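Local atomic coordinates of putative uncharacterized protein (Sulfolobus turreted icosahedral virus, PDB entry 4IL7), a protein that probably serves as a penton protein of the viral capsid; this chain is its C-terminal domain, with a partial jelly-roll fold. Residues N105-I118 against F125-G139. The protein carries 1 engineered substitution. Sequence-based numbering, arbitrary orientation.
Sequences NTSTGNIGQITLTI and FNLQTGENKIPVIAG
Ile114 and Phe125 form an antiparallel hydrogen-bonded pair between strands 110-118 and 121-128. Ile114 N bonds to Phe125 O (3.0 Å), and Phe125 N bonds back to Ile114 O. The packed side lies on the face that carries Ile114, Phe125 and Leu127. Ile114 CG2 sits 3.9 Å from Leu127 CD2 and also touches Phe125 CB. With CG1 anti to the backbone N (chi1 -168°), CG2 falls between N and the carbonyl carbon and is the branch that meets strand 121-128. Leu116 CD1 meets Phe125 CE1 at 3.8 Å, and the two side chains cross at about a right angle. The same methyl reaches Ile134 and Val136, while Ile134 CD1 lies over one face of the Phe125 ring.

These contacts belong to a beta sandwich, part of the partial jelly-roll fold. The hairpin 110-118/121-128 lies in one sheet; strand 130-136 is outermost in the other within this chain. Ile101 of strand 97-104 also touches Ile114 and Ile134. A classic beta bulge breaks the hairpin register where Ile111 and Gly112 both face Leu127. Beyond it the turn end is closely packed again. Thr129 N bonds Gly109 O (2.8 Å), Thr129 OG1 accepts from Gly109 N (3.0 Å), and Thr129 CG2 rests against the Asn105 amide.

The solvent side is polar. Asn110 OD1 accepts two bonds, from Asn126 ND2 (3.0 Å) and Gln128 NE2 (3.0 Å). The donors come from opposite faces of the Asn110 amide plane. The Asn126 amide stands nearly perpendicular to that of Asn110 (84°). Two waters lie close to Asn126 OD1.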
loop_
_atom_site.group_PDB
_atom_site.type_symbol
_atom_site.label_atom_id
_atom_site.label_comp_id
_atom_site.label_asym_id
_atom_site.label_seq_id
_atom_site.Cartn_x
_atom_site.Cartn_y
_atom_site.Cartn_z
ATOM N N ASN A 105 1.649 -13.906 2.612
ATOM C CA ASN A 105 1.065 -14.749 3.656
ATOM C C ASN A 105 1.057 -16.166 3.091
ATOM O O ASN A 105 1.669 -16.395 2.058
ATOM C CB ASN A 105 -0.299 -14.279 4.086
ATOM C CG ASN A 105 -1.269 -14.253 2.955
ATOM O OD1 ASN A 105 -1.230 -15.072 2.065
ATOM N ND2 ASN A 105 -2.122 -13.262 2.961
ATOM N N THR A 106 0.434 -17.132 3.746
ATOM C CA THR A 106 0.515 -18.524 3.351
ATOM C C THR A 106 -0.500 -18.902 2.305
ATOM O O THR A 106 -0.564 -20.085 1.939
ATOM C CB THR A 106 0.345 -19.467 4.556
ATOM O OG1 THR A 106 -0.947 -19.254 5.142
ATOM C CG2 THR A 106 1.464 -19.210 5.602
ATOM N N SER A 107 -1.243 -17.938 1.797
ATOM C CA SER A 107 -2.233 -18.175 0.750
ATOM C C SER A 107 -1.993 -17.258 -0.438
ATOM O O SER A 107 -0.976 -16.555 -0.542
ATOM C CB SER A 107 -3.626 -17.986 1.333
ATOM O OG SER A 107 -4.578 -18.540 0.437
ATOM N N THR A 108 -2.923 -17.292 -1.375
ATOM C CA THR A 108 -2.831 -16.506 -2.596
ATOM C C THR A 108 -4.199 -15.861 -2.852
ATOM O O THR A 108 -5.175 -16.363 -2.400
ATOM C CB THR A 108 -2.437 -17.451 -3.779
ATOM O OG1 THR A 108 -1.035 -17.810 -3.685
ATOM C CG2 THR A 108 -2.723 -16.856 -5.120
ATOM N N GLY A 109 -4.232 -14.781 -3.609
ATOM C CA GLY A 109 -5.514 -14.221 -4.079
ATOM C C GLY A 109 -5.888 -12.899 -3.424
ATOM O O GLY A 109 -5.032 -12.211 -2.889
ATOM N N ASN A 110 -7.159 -12.545 -3.508
ATOM C CA ASN A 110 -7.591 -11.283 -2.946
ATOM C C ASN A 110 -7.338 -11.293 -1.457
ATOM O O ASN A 110 -7.612 -12.263 -0.749
ATOM C CB ASN A 110 -9.061 -11.028 -3.250
ATOM C CG ASN A 110 -9.284 -10.719 -4.722
ATOM O OD1 ASN A 110 -8.515 -10.073 -5.390
ATOM N ND2 ASN A 110 -10.342 -11.307 -5.272
ATOM N N ILE A 111 -6.902 -10.139 -0.930
ATOM C CA ILE A 111 -6.504 -10.045 0.488
ATOM C C ILE A 111 -6.992 -8.764 1.215
ATOM O O ILE A 111 -6.849 -8.701 2.425
ATOM C CB ILE A 111 -4.969 -10.223 0.596
ATOM C CG1 ILE A 111 -4.449 -10.532 2.004
ATOM C CG2 ILE A 111 -4.187 -9.075 0.007
ATOM C CD1 ILE A 111 -5.151 -11.612 2.752
ATOM N N GLY A 112 -7.504 -7.780 0.506
ATOM C CA GLY A 112 -8.017 -6.588 1.158
ATOM C C GLY A 112 -8.076 -5.395 0.258
ATOM O O GLY A 112 -8.293 -5.521 -0.934
ATOM N N GLN A 113 -7.879 -4.238 0.908
ATOM C CA GLN A 113 -8.138 -2.923 0.334
ATOM C C GLN A 113 -7.117 -1.941 0.839
ATOM O O GLN A 113 -6.711 -2.046 1.981
ATOM C CB GLN A 113 -9.523 -2.392 0.689
ATOM C CG GLN A 113 -10.678 -3.133 0.073
ATOM C CD GLN A 113 -11.941 -2.279 0.145
ATOM O OE1 GLN A 113 -12.047 -1.313 1.002
ATOM N NE2 GLN A 113 -12.794 -2.489 -0.827
ATOM N N ILE A 114 -6.797 -0.954 0.003
ATOM C CA ILE A 114 -6.020 0.235 0.408
ATOM C C ILE A 114 -6.722 1.458 -0.102
ATOM O O ILE A 114 -7.270 1.482 -1.182
ATOM C CB ILE A 114 -4.529 0.164 -0.068
ATOM C CG1 ILE A 114 -3.641 1.222 0.564
ATOM C CG2 ILE A 114 -4.448 0.121 -1.569
ATOM C CD1 ILE A 114 -2.131 1.021 0.292
ATOM N N THR A 115 -6.641 2.554 0.683
ATOM C CA THR A 115 -7.176 3.838 0.312
ATOM C C THR A 115 -6.104 4.862 0.234
ATOM O O THR A 115 -5.262 4.962 1.168
ATOM C CB THR A 115 -8.225 4.307 1.311
ATOM O OG1 THR A 115 -9.250 3.325 1.420
ATOM C CG2 THR A 115 -8.866 5.634 0.929
ATOM N N LEU A 116 -6.038 5.611 -0.838
ATOM C CA LEU A 116 -5.105 6.680 -1.094
ATOM C C LEU A 116 -5.800 7.991 -1.274
ATOM O O LEU A 116 -6.912 8.018 -1.866
ATOM C CB LEU A 116 -4.290 6.435 -2.357
ATOM C CG LEU A 116 -3.541 5.104 -2.482
ATOM C CD1 LEU A 116 -2.733 5.008 -3.755
ATOM C CD2 LEU A 116 -2.625 4.849 -1.309
ATOM N N THR A 117 -5.219 9.099 -0.891
ATOM C CA THR A 117 -5.771 10.411 -1.128
ATOM C C THR A 117 -4.737 11.305 -1.737
ATOM O O THR A 117 -3.590 11.306 -1.298
ATOM C CB THR A 117 -6.376 10.979 0.148
ATOM O OG1 THR A 117 -5.345 11.388 1.080
ATOM C CG2 THR A 117 -7.305 10.100 0.804
ATOM N N ILE A 118 -5.101 12.098 -2.734
ATOM C CA ILE A 118 -4.198 13.059 -3.335
ATOM C C ILE A 118 -5.050 14.290 -3.554
ATOM O O ILE A 118 -6.079 14.257 -4.261
ATOM C CB ILE A 118 -3.537 12.532 -4.632
ATOM C CG1 ILE A 118 -2.676 13.596 -5.298
ATOM C CG2 ILE A 118 -4.511 11.980 -5.667
ATOM C CD1 ILE A 118 -1.474 14.057 -4.478
ATOM N N PHE A 125 -8.486 0.808 -3.705
ATOM C CA PHE A 125 -7.947 -0.264 -4.566
ATOM C C PHE A 125 -8.052 -1.618 -3.869
ATOM O O PHE A 125 -7.731 -1.782 -2.707
ATOM C CB PHE A 125 -6.468 -0.016 -4.876
ATOM C CG PHE A 125 -6.229 1.249 -5.602
ATOM C CD1 PHE A 125 -5.977 2.436 -4.910
ATOM C CD2 PHE A 125 -6.261 1.306 -6.988
ATOM C CE1 PHE A 125 -5.757 3.610 -5.560
ATOM C CE2 PHE A 125 -6.018 2.518 -7.663
ATOM C CZ PHE A 125 -5.780 3.639 -6.907
ATOM N N ASN A 126 -8.414 -2.610 -4.655
ATOM C CA ASN A 126 -8.279 -4.022 -4.285
ATOM C C ASN A 126 -6.784 -4.394 -4.186
ATOM O O ASN A 126 -5.981 -3.997 -4.959
ATOM C CB ASN A 126 -8.917 -4.879 -5.373
ATOM C CG ASN A 126 -9.021 -6.286 -4.932
ATOM O OD1 ASN A 126 -9.796 -6.601 -4.077
ATOM N ND2 ASN A 126 -8.246 -7.122 -5.570
ATOM N N LEU A 127 -6.540 -5.174 -3.130
ATOM C CA LEU A 127 -5.207 -5.800 -2.944
ATOM C C LEU A 127 -5.342 -7.312 -3.081
ATOM O O LEU A 127 -6.272 -7.909 -2.631
ATOM C CB LEU A 127 -4.639 -5.515 -1.576
ATOM C CG LEU A 127 -4.330 -4.048 -1.297
ATOM C CD1 LEU A 127 -3.935 -3.881 0.163
ATOM C CD2 LEU A 127 -3.266 -3.533 -2.202
ATOM N N GLN A 128 -4.297 -7.857 -3.725
ATOM C CA GLN A 128 -4.076 -9.306 -3.810
ATOM C C GLN A 128 -2.743 -9.579 -3.079
ATOM O O GLN A 128 -1.893 -8.742 -2.917
ATOM C CB GLN A 128 -4.071 -9.800 -5.279
ATOM C CG GLN A 128 -5.348 -9.450 -5.995
ATOM C CD GLN A 128 -5.478 -10.047 -7.339
ATOM O OE1 GLN A 128 -4.548 -10.019 -8.117
ATOM N NE2 GLN A 128 -6.658 -10.568 -7.643
ATOM N N THR A 129 -2.536 -10.878 -2.817
ATOM C CA THR A 129 -1.231 -11.285 -2.365
ATOM C C THR A 129 -0.212 -11.055 -3.453
ATOM O O THR A 129 -0.534 -11.084 -4.659
ATOM C CB THR A 129 -1.203 -12.738 -1.913
ATOM O OG1 THR A 129 -1.518 -13.610 -3.005
ATOM C CG2 THR A 129 -2.123 -12.961 -0.776
ATOM N N GLY A 130 1.050 -10.917 -3.032
ATOM C CA GLY A 130 2.093 -10.555 -3.928
ATOM C C GLY A 130 2.188 -9.047 -4.149
ATOM O O GLY A 130 1.807 -8.288 -3.278
ATOM N N GLU A 131 2.687 -8.625 -5.310
ATOM C CA GLU A 131 2.910 -7.198 -5.604
ATOM C C GLU A 131 1.679 -6.541 -6.242
ATOM O O GLU A 131 1.076 -7.011 -7.212
ATOM C CB GLU A 131 4.138 -6.956 -6.486
ATOM C CG GLU A 131 5.445 -7.228 -5.775
ATOM C CD GLU A 131 6.620 -6.933 -6.613
ATOM O OE1 GLU A 131 6.458 -6.408 -7.729
ATOM O OE2 GLU A 131 7.690 -7.251 -6.128
ATOM N N ASN A 132 1.343 -5.415 -5.649
ATOM C CA ASN A 132 0.245 -4.551 -6.096
ATOM C C ASN A 132 0.910 -3.243 -6.466
ATOM O O ASN A 132 1.605 -2.662 -5.639
ATOM C CB ASN A 132 -0.769 -4.332 -4.985
ATOM C CG ASN A 132 -1.396 -5.589 -4.499
ATOM O OD1 ASN A 132 -2.466 -5.985 -4.912
ATOM N ND2 ASN A 132 -0.739 -6.281 -3.558
ATOM N N LYS A 133 0.782 -2.757 -7.670
ATOM C CA LYS A 133 1.533 -1.601 -8.196
ATOM C C LYS A 133 0.502 -0.541 -8.623
ATOM O O LYS A 133 -0.379 -0.807 -9.472
ATOM C CB LYS A 133 2.345 -2.095 -9.396
ATOM C CG LYS A 133 3.210 -1.069 -10.063
ATOM C CD LYS A 133 4.201 -1.779 -10.995
ATOM C CE LYS A 133 5.092 -0.783 -11.697
ATOM N NZ LYS A 133 6.035 -1.538 -12.572
ATOM N N ILE A 134 0.670 0.664 -8.088
ATOM C CA ILE A 134 -0.223 1.791 -8.305
ATOM C C ILE A 134 0.584 3.043 -8.628
ATOM O O ILE A 134 1.392 3.495 -7.856
ATOM C CB ILE A 134 -1.083 2.072 -7.043
ATOM C CG1 ILE A 134 -1.822 0.798 -6.570
ATOM C CG2 ILE A 134 -2.049 3.206 -7.291
ATOM C CD1 ILE A 134 -2.528 0.930 -5.198
ATOM N N PRO A 135 0.386 3.623 -9.828
ATOM C CA PRO A 135 0.986 4.922 -10.119
ATOM C C PRO A 135 0.514 5.988 -9.162
ATOM O O PRO A 135 -0.677 6.086 -8.905
ATOM C CB PRO A 135 0.491 5.221 -11.547
ATOM C CG PRO A 135 0.023 3.926 -12.074
ATOM C CD PRO A 135 -0.447 3.124 -10.925
ATOM N N VAL A 136 1.428 6.776 -8.638
ATOM C CA VAL A 136 1.137 7.796 -7.695
ATOM C C VAL A 136 1.977 9.082 -7.946
ATOM O O VAL A 136 3.097 9.046 -8.493
ATOM C CB VAL A 136 1.375 7.328 -6.237
ATOM C CG1 VAL A 136 0.382 6.239 -5.867
ATOM C CG2 VAL A 136 2.797 6.865 -5.999
ATOM N N ILE A 137 1.426 10.213 -7.532
ATOM C CA ILE A 137 2.173 11.451 -7.579
ATOM C C ILE A 137 2.606 11.827 -6.151
ATOM O O ILE A 137 2.065 11.376 -5.118
ATOM C CB ILE A 137 1.440 12.583 -8.322
ATOM C CG1 ILE A 137 0.411 13.166 -7.411
ATOM C CG2 ILE A 137 0.737 12.022 -9.562
ATOM C CD1 ILE A 137 -0.307 14.328 -8.055
ATOM N N ALA A 138 3.658 12.603 -6.107
ATOM C CA ALA A 138 4.223 13.100 -4.862
ATOM C C ALA A 138 3.203 13.708 -3.925
ATOM O O ALA A 138 2.345 14.502 -4.353
ATOM C CB ALA A 138 5.304 14.103 -5.174
ATOM N N GLY A 139 3.249 13.328 -2.666
ATOM C CA GLY A 139 2.373 13.845 -1.633
ATOM C C GLY A 139 1.081 13.059 -1.459
ATOM O O GLY A 139 0.308 13.335 -0.545
HETATM O O HOH W 1 -2.434 -12.902 -5.933
HETATM O O HOH W 2 -9.771 -7.996 -1.667
HETATM O O HOH W 3 -11.428 -5.111 -2.123
#